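Local atomic coordinates of succinylglutamate desuccinylase (Chromobacterium violaceum, PDB entry 1YW4), a protein that probably hydrolyses N-succinyl-L-glutamate to succinate and L-glutamate with one zinc ion per subunit, the last step of arginine breakdown by the AST pathway. Residues F7-A11 with A28-L32; D47-L51 with F135-A139; L108-H113 with A125-E129; R153-F157 with D277-T283. All blocks are in the same frame, centred on the assembly; numbering follows the deposited sequence.

Overall arrangement
Contacts 1 and 2 are buried packing without a hydrogen bond between their segments: in each, aromatic side chains link a helix to a strand of the same mixed sheet, their centres about 17 Å apart. Contact 3 shares helix 120-137 with contact 2 but is only partly buried; there a glutamate carboxylate meets backbone NH groups of a tight turn, with the F109 side chain about 8 Å from those of the zinc ligands H56 and H149. Contact 4, at the surface and about 36 Å from contact 1 (centre to centre), joins two loops, one from the catalytic domain and one from the barrel-sandwich hybrid domain, through backbone and arginine hydrogen bonds and bridging waters.

Contact 1 (F7-A11 with A28-L32)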
loop_
_atom_site.group_PDB
_atom_site.type_symbol
_atom_site.label_atom_id
_atom_site.label_comp_id
_atom_site.label_asym_id
_atom_site.label_seq_id
_atom_site.Cartn_x
_atom_site.Cartn_y
_atom_site.Cartn_z
ATOM N N PHE A 7 -12.614 25.272 -34.007
ATOM C CA PHE A 7 -13.706 25.092 -33.067
ATOM C C PHE A 7 -13.430 25.978 -31.854
ATOM O O PHE A 7 -14.331 26.629 -31.327
ATOM C CB PHE A 7 -13.805 23.616 -32.652
ATOM C CG PHE A 7 -14.430 22.727 -33.711
ATOM C CD1 PHE A 7 -15.640 22.089 -33.472
ATOM C CD2 PHE A 7 -13.818 22.552 -34.954
ATOM C CE1 PHE A 7 -16.245 21.287 -34.445
ATOM C CE2 PHE A 7 -14.418 21.748 -35.939
ATOM C CZ PHE A 7 -15.630 21.119 -35.680
ATOM N N LEU A 8 -12.168 26.023 -31.439
ATOM C CA LEU A 8 -11.768 26.818 -30.290
ATOM C C LEU A 8 -12.081 28.300 -30.466
ATOM O O LEU A 8 -12.691 28.924 -29.593
ATOM C CB LEU A 8 -10.267 26.613 -30.019
ATOM C CG LEU A 8 -9.576 27.395 -28.881
ATOM C CD1 LEU A 8 -9.076 28.703 -29.420
ATOM C CD2 LEU A 8 -10.518 27.605 -27.685
ATOM N N GLN A 9 -11.681 28.861 -31.603
ATOM C CA GLN A 9 -11.914 30.275 -31.870
ATOM C C GLN A 9 -13.405 30.595 -31.950
ATOM O O GLN A 9 -13.846 31.671 -31.542
ATOM C CB GLN A 9 -11.223 30.693 -33.170
ATOM C CG GLN A 9 -10.948 32.172 -33.222
ATOM C CD GLN A 9 -10.139 32.625 -32.017
ATOM O OE1 GLN A 9 -9.024 32.151 -31.783
ATOM N NE2 GLN A 9 -10.707 33.534 -31.237
ATOM N N HIS A 10 -14.182 29.664 -32.491
ATOM C CA HIS A 10 -15.618 29.873 -32.588
ATOM C C HIS A 10 -16.167 30.031 -31.175
ATOM O O HIS A 10 -16.965 30.924 -30.911
ATOM C CB HIS A 10 -16.298 28.686 -33.264
ATOM C CG HIS A 10 -17.788 28.800 -33.313
ATOM N ND1 HIS A 10 -18.447 29.618 -34.208
ATOM C CD2 HIS A 10 -18.751 28.228 -32.550
ATOM C CE1 HIS A 10 -19.748 29.543 -33.993
ATOM N NE2 HIS A 10 -19.959 28.708 -32.992
ATOM N N ALA A 11 -15.727 29.143 -30.284
ATOM C CA ALA A 11 -16.142 29.138 -28.882
ATOM C C ALA A 11 -15.734 30.424 -28.166
ATOM O O ALA A 11 -16.503 30.978 -27.379
ATOM C CB ALA A 11 -15.531 27.933 -28.164
ATOM N N ALA A 28 -22.630 15.330 -37.970
ATOM C CA ALA A 28 -22.800 16.721 -37.586
ATOM C C ALA A 28 -22.148 17.078 -36.260
ATOM O O ALA A 28 -21.944 16.226 -35.399
ATOM C CB ALA A 28 -24.291 17.059 -37.539
ATOM N N ALA A 29 -21.825 18.354 -36.113
ATOM C CA ALA A 29 -21.222 18.851 -34.888
ATOM C C ALA A 29 -22.258 19.802 -34.302
ATOM O O ALA A 29 -22.655 20.774 -34.952
ATOM C CB ALA A 29 -19.927 19.581 -35.192
ATOM N N ARG A 30 -22.710 19.505 -33.086
ATOM C CA ARG A 30 -23.723 20.318 -32.424
ATOM C C ARG A 30 -23.176 21.070 -31.227
ATOM O O ARG A 30 -22.625 20.467 -30.308
ATOM C CB ARG A 30 -24.904 19.440 -31.960
ATOM C CG ARG A 30 -25.770 18.900 -33.086
ATOM C CD ARG A 30 -26.823 17.906 -32.594
ATOM N NE ARG A 30 -27.291 17.071 -33.700
ATOM C CZ ARG A 30 -27.699 15.811 -33.586
ATOM N NH1 ARG A 30 -27.707 15.216 -32.400
ATOM N NH2 ARG A 30 -28.083 15.135 -34.671
ATOM N N TRP A 31 -23.303 22.393 -31.249
ATOM C CA TRP A 31 -22.863 23.196 -30.117
ATOM C C TRP A 31 -23.988 23.131 -29.100
ATOM O O TRP A 31 -25.090 23.628 -29.348
ATOM C CB TRP A 31 -22.597 24.634 -30.555
ATOM C CG TRP A 31 -21.373 24.711 -31.398
ATOM C CD1 TRP A 31 -21.299 24.579 -32.757
ATOM C CD2 TRP A 31 -20.025 24.809 -30.931
ATOM N NE1 TRP A 31 -19.986 24.582 -33.163
ATOM C CE2 TRP A 31 -19.183 24.726 -32.063
ATOM C CE3 TRP A 31 -19.444 24.957 -29.665
ATOM C CZ2 TRP A 31 -17.786 24.785 -31.965
ATOM C CZ3 TRP A 31 -18.056 25.013 -29.569
ATOM C CH2 TRP A 31 -17.246 24.929 -30.715
ATOM N N LEU A 32 -23.706 22.501 -27.966
ATOM C CA LEU A 32 -24.689 22.317 -26.908
ATOM C C LEU A 32 -24.710 23.473 -25.925
ATOM O O LEU A 32 -25.699 23.676 -25.229
ATOM C CB LEU A 32 -24.389 21.017 -26.157
ATOM C CG LEU A 32 -24.303 19.720 -26.981
ATOM C CD1 LEU A 32 -23.982 18.560 -26.050
ATOM C CD2 LEU A 32 -25.622 19.463 -27.712
#
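A29 is the first residue of 28-32 to meet the helix: its CA-to-CB bond points toward 7-11, and its CB lies 4.1 Å from F7 CE1, close to the plane of the phenyl ring. R30 turns elsewhere, to salt bridges with E20 and D42. Two residues after A29, on the helix-facing side, W31 supplies most of the strand's share of the contact. Its CZ2 is 3.8 Å from F7 CD1, its CH2 is 3.4 Å from F7 O, and its CZ3 touches A11 CB at 4.1 Å. H10 CD2 sits over one face of the indole, 3.6 Å from W31 CE2, although the two ring planes are inclined at 47°. The segment axes run at 29° to one another and come no closer than 12.0 Å, so the gap is bridged by large side chains. W21, on the adjacent strand 20-23, adds edge-to-face partners for F7, H10 and W31. The arrangement is a small aromatic cluster seating the N-terminal helix on the outer strands of the mixed sheet of this alpha/beta fold.

Contact 2 (D47-L51 with F135-A139); sequences DSVLL and FFAGA
F136 packs its ring on L50, with F136 CZ 3.6 Å from L50 CB, while F136 CE1 lies 3.9 Å from S48 O, near the ring plane. Residues 48-51 form an extended strand (phi/psi near -115/120), and 135-137 belong to the last turn of a helix. S48 and L50 (chi1 171°, t; chi2 57°, p) direct CA-to-CB toward the helix, V49 away. F135 (chi1 177°, t; chi2 69°) also points at the strand: its CE2 is 3.9 Å from S48 CB, 3.7 Å from V49 O and 4.4 Å from L50 CB. The m rotamer of F136 (chi1 -78°, chi2 -54°) carries its ring to the strand from a sideways CB. Beyond the helix, A139 (-73/136) gives the nearest CA pair, 6.0 Å to S48, with A139 CB 3.4 Å from S48 OG; that hydroxyl is hydrogen-bonded to R83. Such helix-on-sheet packing characterises three-layer alpha/beta folds. R83 also makes a cation-pi contact with F135. Helix 120-137 thus lies against strand 48-53, which runs between strands 83-88 and 143-151, while V49 meets helix 230-241.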
loop_
_atom_site.group_PDB
_atom_site.type_symbol
_atom_site.label_atom_id
_atom_site.label_comp_id
_atom_site.label_asym_id
_atom_site.label_seq_id
_atom_site.Cartn_x
_atom_site.Cartn_y
_atom_site.Cartn_z
ATOM N N ASP A 47 -18.571 3.790 -28.915
ATOM C CA ASP A 47 -17.952 4.215 -27.662
ATOM C C ASP A 47 -18.141 5.712 -27.517
ATOM O O ASP A 47 -18.121 6.441 -28.505
ATOM C CB ASP A 47 -16.457 3.902 -27.643
ATOM C CG ASP A 47 -16.171 2.415 -27.547
ATOM O OD1 ASP A 47 -16.926 1.713 -26.841
ATOM O OD2 ASP A 47 -15.184 1.960 -28.166
ATOM N N SER A 48 -18.311 6.170 -26.282
ATOM C CA SER A 48 -18.517 7.587 -26.025
ATOM C C SER A 48 -17.291 8.201 -25.376
ATOM O O SER A 48 -16.825 7.739 -24.336
ATOM C CB SER A 48 -19.739 7.776 -25.134
ATOM O OG SER A 48 -20.914 7.355 -25.818
ATOM N N VAL A 49 -16.775 9.255 -25.994
ATOM C CA VAL A 49 -15.581 9.905 -25.488
ATOM C C VAL A 49 -15.800 11.358 -25.108
ATOM O O VAL A 49 -16.340 12.130 -25.886
ATOM C CB VAL A 49 -14.440 9.799 -26.528
ATOM C CG1 VAL A 49 -13.217 10.567 -26.061
ATOM C CG2 VAL A 49 -14.081 8.326 -26.737
ATOM N N LEU A 50 -15.398 11.713 -23.888
ATOM C CA LEU A 50 -15.508 13.084 -23.402
ATOM C C LEU A 50 -14.096 13.629 -23.228
ATOM O O LEU A 50 -13.312 13.084 -22.454
ATOM C CB LEU A 50 -16.233 13.131 -22.051
ATOM C CG LEU A 50 -16.220 14.492 -21.338
ATOM C CD1 LEU A 50 -16.812 15.544 -22.257
ATOM C CD2 LEU A 50 -17.009 14.422 -20.029
ATOM N N LEU A 51 -13.760 14.676 -23.971
ATOM C CA LEU A 51 -12.451 15.299 -23.839
ATOM C C LEU A 51 -12.681 16.719 -23.329
ATOM O O LEU A 51 -13.343 17.531 -23.979
ATOM C CB LEU A 51 -11.725 15.372 -25.182
ATOM C CG LEU A 51 -11.484 14.073 -25.976
ATOM C CD1 LEU A 51 -10.710 14.416 -27.253
ATOM C CD2 LEU A 51 -10.710 13.067 -25.139
ATOM N N PHE A 135 -24.751 13.379 -21.650
ATOM C CA PHE A 135 -23.972 12.761 -22.711
ATOM C C PHE A 135 -23.721 11.286 -22.428
ATOM O O PHE A 135 -23.923 10.431 -23.291
ATOM C CB PHE A 135 -22.618 13.457 -22.852
ATOM C CG PHE A 135 -21.719 12.828 -23.878
ATOM C CD1 PHE A 135 -22.022 12.920 -25.231
ATOM C CD2 PHE A 135 -20.541 12.190 -23.495
ATOM C CE1 PHE A 135 -21.164 12.394 -26.192
ATOM C CE2 PHE A 135 -19.673 11.659 -24.445
ATOM C CZ PHE A 135 -19.987 11.764 -25.800
ATOM N N PHE A 136 -23.261 10.986 -21.222
ATOM C CA PHE A 136 -22.969 9.607 -20.897
ATOM C C PHE A 136 -24.201 8.749 -20.666
ATOM O O PHE A 136 -24.150 7.530 -20.822
ATOM C CB PHE A 136 -22.036 9.525 -19.693
ATOM C CG PHE A 136 -20.598 9.819 -20.024
ATOM C CD1 PHE A 136 -19.939 9.115 -21.031
ATOM C CD2 PHE A 136 -19.893 10.777 -19.305
ATOM C CE1 PHE A 136 -18.600 9.358 -21.316
ATOM C CE2 PHE A 136 -18.557 11.025 -19.581
ATOM C CZ PHE A 136 -17.908 10.317 -20.586
ATOM N N ALA A 137 -25.309 9.380 -20.302
ATOM C CA ALA A 137 -26.538 8.637 -20.064
ATOM C C ALA A 137 -26.986 7.961 -21.363
ATOM O O ALA A 137 -27.630 6.909 -21.336
ATOM C CB ALA A 137 -27.622 9.581 -19.547
ATOM N N GLY A 138 -26.633 8.567 -22.493
ATOM C CA GLY A 138 -27.004 8.020 -23.788
ATOM C C GLY A 138 -26.011 7.009 -24.321
ATOM O O GLY A 138 -26.221 6.410 -25.376
ATOM N N ALA A 139 -24.926 6.805 -23.588
ATOM C CA ALA A 139 -23.893 5.866 -24.006
ATOM C C ALA A 139 -24.331 4.408 -23.859
ATOM O O ALA A 139 -24.918 4.024 -22.849
ATOM C CB ALA A 139 -22.624 6.108 -23.201
#

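Contact 3 (L108-H113 with A125-E129)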
loop_
_atom_site.group_PDB
_atom_site.type_symbol
_atom_site.label_atom_id
_atom_site.label_comp_id
_atom_site.label_asym_id
_atom_site.label_seq_id
_atom_site.Cartn_x
_atom_site.Cartn_y
_atom_site.Cartn_z
ATOM N N LEU A 108 -14.527 22.934 -8.162
ATOM C CA LEU A 108 -15.966 23.209 -8.124
ATOM C C LEU A 108 -16.883 22.103 -8.649
ATOM O O LEU A 108 -18.107 22.280 -8.708
ATOM C CB LEU A 108 -16.267 24.507 -8.868
ATOM C CG LEU A 108 -15.744 25.783 -8.199
ATOM C CD1 LEU A 108 -15.985 26.964 -9.121
ATOM C CD2 LEU A 108 -16.451 25.997 -6.851
ATOM N N PHE A 109 -16.301 20.975 -9.043
ATOM C CA PHE A 109 -17.093 19.854 -9.524
ATOM C C PHE A 109 -17.519 18.968 -8.350
ATOM O O PHE A 109 -17.220 19.270 -7.191
ATOM C CB PHE A 109 -16.307 19.031 -10.556
ATOM C CG PHE A 109 -16.087 19.748 -11.863
ATOM C CD1 PHE A 109 -14.870 20.375 -12.135
ATOM C CD2 PHE A 109 -17.109 19.807 -12.818
ATOM C CE1 PHE A 109 -14.665 21.057 -13.341
ATOM C CE2 PHE A 109 -16.922 20.486 -14.029
ATOM C CZ PHE A 109 -15.696 21.114 -14.292
ATOM N N ASN A 110 -18.212 17.874 -8.660
ATOM C CA ASN A 110 -18.719 16.949 -7.646
ATOM C C ASN A 110 -19.710 17.686 -6.754
ATOM O O ASN A 110 -19.869 17.363 -5.577
ATOM C CB ASN A 110 -17.570 16.366 -6.808
ATOM C CG ASN A 110 -18.036 15.293 -5.830
ATOM O OD1 ASN A 110 -18.848 14.436 -6.174
ATOM N ND2 ASN A 110 -17.511 15.332 -4.609
ATOM N N GLY A 111 -20.366 18.690 -7.332
ATOM C CA GLY A 111 -21.360 19.462 -6.604
ATOM C C GLY A 111 -20.830 20.611 -5.767
ATOM O O GLY A 111 -21.611 21.381 -5.216
ATOM N N ALA A 112 -19.510 20.736 -5.673
ATOM C CA ALA A 112 -18.893 21.791 -4.882
ATOM C C ALA A 112 -19.251 23.208 -5.335
ATOM O O ALA A 112 -19.087 24.172 -4.576
ATOM C CB ALA A 112 -17.376 21.615 -4.876
ATOM N N HIS A 113 -19.738 23.338 -6.567
ATOM C CA HIS A 113 -20.121 24.641 -7.100
ATOM C C HIS A 113 -21.267 25.249 -6.279
ATOM O O HIS A 113 -21.439 26.466 -6.237
ATOM C CB HIS A 113 -20.548 24.516 -8.567
ATOM C CG HIS A 113 -21.549 23.431 -8.813
ATOM N ND1 HIS A 113 -21.190 22.171 -9.241
ATOM C CD2 HIS A 113 -22.892 23.407 -8.652
ATOM C CE1 HIS A 113 -22.270 21.415 -9.331
ATOM N NE2 HIS A 113 -23.315 22.141 -8.978
ATOM N N ALA A 125 -19.416 25.250 -14.015
ATOM C CA ALA A 125 -19.111 23.904 -13.565
ATOM C C ALA A 125 -20.388 23.048 -13.531
ATOM O O ALA A 125 -20.381 21.894 -13.974
ATOM C CB ALA A 125 -18.465 23.949 -12.166
ATOM N N ALA A 126 -21.479 23.605 -12.995
ATOM C CA ALA A 126 -22.747 22.871 -12.913
ATOM C C ALA A 126 -23.292 22.540 -14.300
ATOM O O ALA A 126 -23.842 21.463 -14.528
ATOM C CB ALA A 126 -23.788 23.686 -12.118
ATOM N N GLU A 127 -23.117 23.472 -15.230
ATOM C CA GLU A 127 -23.571 23.262 -16.599
ATOM C C GLU A 127 -22.781 22.114 -17.238
ATOM O O GLU A 127 -23.350 21.256 -17.918
ATOM C CB GLU A 127 -23.389 24.551 -17.403
ATOM C CG GLU A 127 -23.699 24.418 -18.885
ATOM C CD GLU A 127 -23.552 25.729 -19.620
ATOM O OE1 GLU A 127 -22.420 26.236 -19.737
ATOM O OE2 GLU A 127 -24.572 26.262 -20.083
ATOM N N LEU A 128 -21.472 22.098 -17.009
ATOM C CA LEU A 128 -20.610 21.059 -17.568
ATOM C C LEU A 128 -20.933 19.682 -16.982
ATOM O O LEU A 128 -20.852 18.665 -17.686
ATOM C CB LEU A 128 -19.136 21.415 -17.329
ATOM C CG LEU A 128 -18.616 22.696 -18.011
ATOM C CD1 LEU A 128 -17.160 22.905 -17.612
ATOM C CD2 LEU A 128 -18.745 22.606 -19.538
ATOM N N GLU A 129 -21.273 19.645 -15.694
ATOM C CA GLU A 129 -21.639 18.388 -15.033
ATOM C C GLU A 129 -22.893 17.841 -15.705
ATOM O O GLU A 129 -22.958 16.683 -16.112
ATOM C CB GLU A 129 -21.954 18.612 -13.539
ATOM C CG GLU A 129 -20.782 19.067 -12.674
ATOM C CD GLU A 129 -21.074 18.961 -11.182
ATOM O OE1 GLU A 129 -22.264 18.983 -10.805
ATOM O OE2 GLU A 129 -20.118 18.862 -10.384
#
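E129 extends from the helix with chi1 -65° (m) and chi2 -167° (t), which carries its carboxylate to the backbone of the loop. There OE2 accepts a hydrogen bond from G111 N at 3.1 Å with an N-H...O angle of 162°, and it lies 2.8 Å from N110 N. These amides belong to the type I' turn F109-A112, in which N110 (62/29) and G111 (85/-6) both have positive phi; a CB on G111 would be jammed against the preceding carbonyl. H113 adopts chi1 50° (p), which lets ND1 donate to L108 O at 3.1 Å and sets the imidazole face over A126: the CB is 3.7 Å from the ring centroid and 18° off the normal, a CH-pi contact. F109, with chi1 -69° (m), spreads its ring over A125 CB, 4.2 Å from CE2. L128 CD1 is 4.0 Å from F109 CZ and E129 CG 3.7 Å from F109 CD2, both at the ring edge. L108 CB adds a 4.0 Å contact to A125 CB. F109 also stacks on F198. The motif is a helix-borne carboxylate bound to a type I' turn whose F109 side chain lies about 10 Å from the zinc ion, in the catalytic domain of an AspA/AstE-family hydrolase.

Contact 4 (R153-F157 with D277-T283)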
loop_
_atom_site.group_PDB
_atom_site.type_symbol
_atom_site.label_atom_id
_atom_site.label_comp_id
_atom_site.label_asym_id
_atom_site.label_seq_id
_atom_site.Cartn_x
_atom_site.Cartn_y
_atom_site.Cartn_z
ATOM N N ARG A 153 4.738 23.712 -12.469
ATOM C CA ARG A 153 5.748 22.939 -11.734
ATOM C C ARG A 153 6.031 21.646 -12.489
ATOM O O ARG A 153 5.105 20.938 -12.887
ATOM C CB ARG A 153 5.254 22.618 -10.316
ATOM C CG ARG A 153 6.241 21.811 -9.454
ATOM C CD ARG A 153 5.634 21.421 -8.110
ATOM N NE ARG A 153 5.195 22.585 -7.337
ATOM C CZ ARG A 153 6.018 23.467 -6.781
ATOM N NH1 ARG A 153 7.333 23.321 -6.907
ATOM N NH2 ARG A 153 5.526 24.492 -6.098
ATOM N N GLY A 154 7.314 21.351 -12.687
ATOM C CA GLY A 154 7.712 20.145 -13.393
ATOM C C GLY A 154 7.524 18.891 -12.563
ATOM O O GLY A 154 7.131 18.953 -11.395
ATOM N N SER A 155 7.822 17.743 -13.153
ATOM C CA SER A 155 7.650 16.485 -12.451
ATOM C C SER A 155 8.669 15.416 -12.847
ATOM O O SER A 155 9.150 15.403 -13.976
ATOM C CB SER A 155 6.232 15.969 -12.702
ATOM O OG SER A 155 6.076 14.639 -12.260
ATOM N N VAL A 156 8.998 14.524 -11.917
ATOM C CA VAL A 156 9.938 13.443 -12.206
ATOM C C VAL A 156 9.329 12.580 -13.304
ATOM O O VAL A 156 10.038 12.024 -14.146
ATOM C CB VAL A 156 10.192 12.561 -10.973
ATOM C CG1 VAL A 156 10.964 11.301 -11.385
ATOM C CG2 VAL A 156 10.972 13.347 -9.932
ATOM N N PHE A 157 8.004 12.469 -13.279
ATOM C CA PHE A 157 7.280 11.703 -14.281
ATOM C C PHE A 157 6.588 12.724 -15.173
ATOM O O PHE A 157 5.449 13.110 -14.918
ATOM C CB PHE A 157 6.248 10.782 -13.614
ATOM C CG PHE A 157 6.859 9.758 -12.697
ATOM C CD1 PHE A 157 7.632 8.721 -13.209
ATOM C CD2 PHE A 157 6.671 9.838 -11.324
ATOM C CE1 PHE A 157 8.212 7.775 -12.362
ATOM C CE2 PHE A 157 7.246 8.896 -10.464
ATOM C CZ PHE A 157 8.017 7.864 -10.989
ATOM N N ASP A 277 11.970 25.736 -3.784
ATOM C CA ASP A 277 10.657 26.238 -4.174
ATOM C C ASP A 277 10.202 25.662 -5.510
ATOM O O ASP A 277 9.007 25.591 -5.789
ATOM C CB ASP A 277 10.680 27.764 -4.261
ATOM C CG ASP A 277 9.292 28.360 -4.382
ATOM O OD1 ASP A 277 8.545 28.340 -3.379
ATOM O OD2 ASP A 277 8.943 28.844 -5.481
ATOM N N SER A 278 11.162 25.251 -6.332
ATOM C CA SER A 278 10.860 24.688 -7.642
ATOM C C SER A 278 10.959 23.164 -7.669
ATOM O O SER A 278 11.071 22.571 -8.742
ATOM C CB SER A 278 11.819 25.257 -8.686
ATOM O OG SER A 278 13.131 24.756 -8.478
ATOM N N VAL A 279 10.930 22.526 -6.502
ATOM C CA VAL A 279 11.022 21.065 -6.447
ATOM C C VAL A 279 9.968 20.419 -7.351
ATOM O O VAL A 279 8.799 20.802 -7.326
ATOM C CB VAL A 279 10.845 20.540 -4.992
ATOM C CG1 VAL A 279 9.489 20.943 -4.444
ATOM C CG2 VAL A 279 11.007 19.025 -4.962
ATOM N N GLU A 280 10.387 19.445 -8.153
ATOM C CA GLU A 280 9.475 18.760 -9.070
ATOM C C GLU A 280 8.530 17.805 -8.351
ATOM O O GLU A 280 8.852 17.282 -7.283
ATOM C CB GLU A 280 10.264 17.975 -10.124
ATOM C CG GLU A 280 10.982 18.840 -11.150
ATOM C CD GLU A 280 11.752 18.030 -12.176
ATOM O OE1 GLU A 280 12.276 18.639 -13.131
ATOM O OE2 GLU A 280 11.840 16.792 -12.034
ATOM N N ASN A 281 7.361 17.578 -8.945
ATOM C CA ASN A 281 6.398 16.657 -8.361
ATOM C C ASN A 281 6.960 15.244 -8.454
ATOM O O ASN A 281 7.695 14.915 -9.391
ATOM C CB ASN A 281 5.053 16.700 -9.098
ATOM C CG ASN A 281 4.239 17.931 -8.765
ATOM O OD1 ASN A 281 4.005 18.236 -7.592
ATOM N ND2 ASN A 281 3.787 18.643 -9.802
ATOM N N PHE A 282 6.594 14.420 -7.477
ATOM C CA PHE A 282 7.025 13.028 -7.386
ATOM C C PHE A 282 8.500 12.899 -7.041
ATOM O O PHE A 282 9.110 11.856 -7.271
ATOM C CB PHE A 282 6.713 12.286 -8.688
ATOM C CG PHE A 282 5.241 12.088 -8.933
ATOM C CD1 PHE A 282 4.496 11.224 -8.132
ATOM C CD2 PHE A 282 4.597 12.774 -9.960
ATOM C CE1 PHE A 282 3.125 11.048 -8.353
ATOM C CE2 PHE A 282 3.231 12.605 -10.187
ATOM C CZ PHE A 282 2.493 11.743 -9.386
ATOM N N THR A 283 9.078 13.963 -6.490
ATOM C CA THR A 283 10.481 13.916 -6.095
ATOM C C THR A 283 10.618 12.908 -4.957
ATOM O O THR A 283 9.911 13.002 -3.954
ATOM C CB THR A 283 10.982 15.286 -5.604
ATOM O OG1 THR A 283 11.054 16.195 -6.708
ATOM C CG2 THR A 283 12.359 15.154 -4.972
HETATM O O HOH W 1 3.792 18.506 -12.954
HETATM O O HOH W 2 7.085 26.325 -4.073
HETATM O O HOH W 3 9.584 22.684 -11.162
#
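Two backbone hydrogen bonds, N281 N to G154 O (2.8 Å, 168°) and V156 N to N281 O (2.9 Å, 172°), make a single beta bridge between S155 and N281, whose CA atoms are 4.3 Å apart. Next to it, R153 NH1 donates to two carbonyls of the other loop, V279 O at 2.9 Å and D277 O at 3.0 Å. Waters extend the network: one joins R153 O to N281 ND2, another joins R153 NH2 to D277 O, and a third joins G154 N to S278 O. Each loop also has local order. S155 OG accepts from F157 N at 3.1 Å, an ST turn, while E280-T283 form a type II turn in which F282 has positive phi (70/20). F282 and T283 both face I308 in a G1 beta bulge.

Outward from the bridge the contact becomes apolar. V156 CB lies 4.2 Å from F282 CB, and F157 directs its edge at the F282 face in an offset edge-to-face pair, centroids 5.4 Å apart and planes at 71°. The bridge thereby ties a loop of the catalytic domain to one of the barrel-sandwich hybrid domain. The N281 side chain, whose OD1 is hydrogen-bonded to F310 N, is about 7 Å from that of E214, the predicted active-site residue. In the aromatic pair the closest atoms are F157 CD2 and F282 CG, 3.6 Å apart.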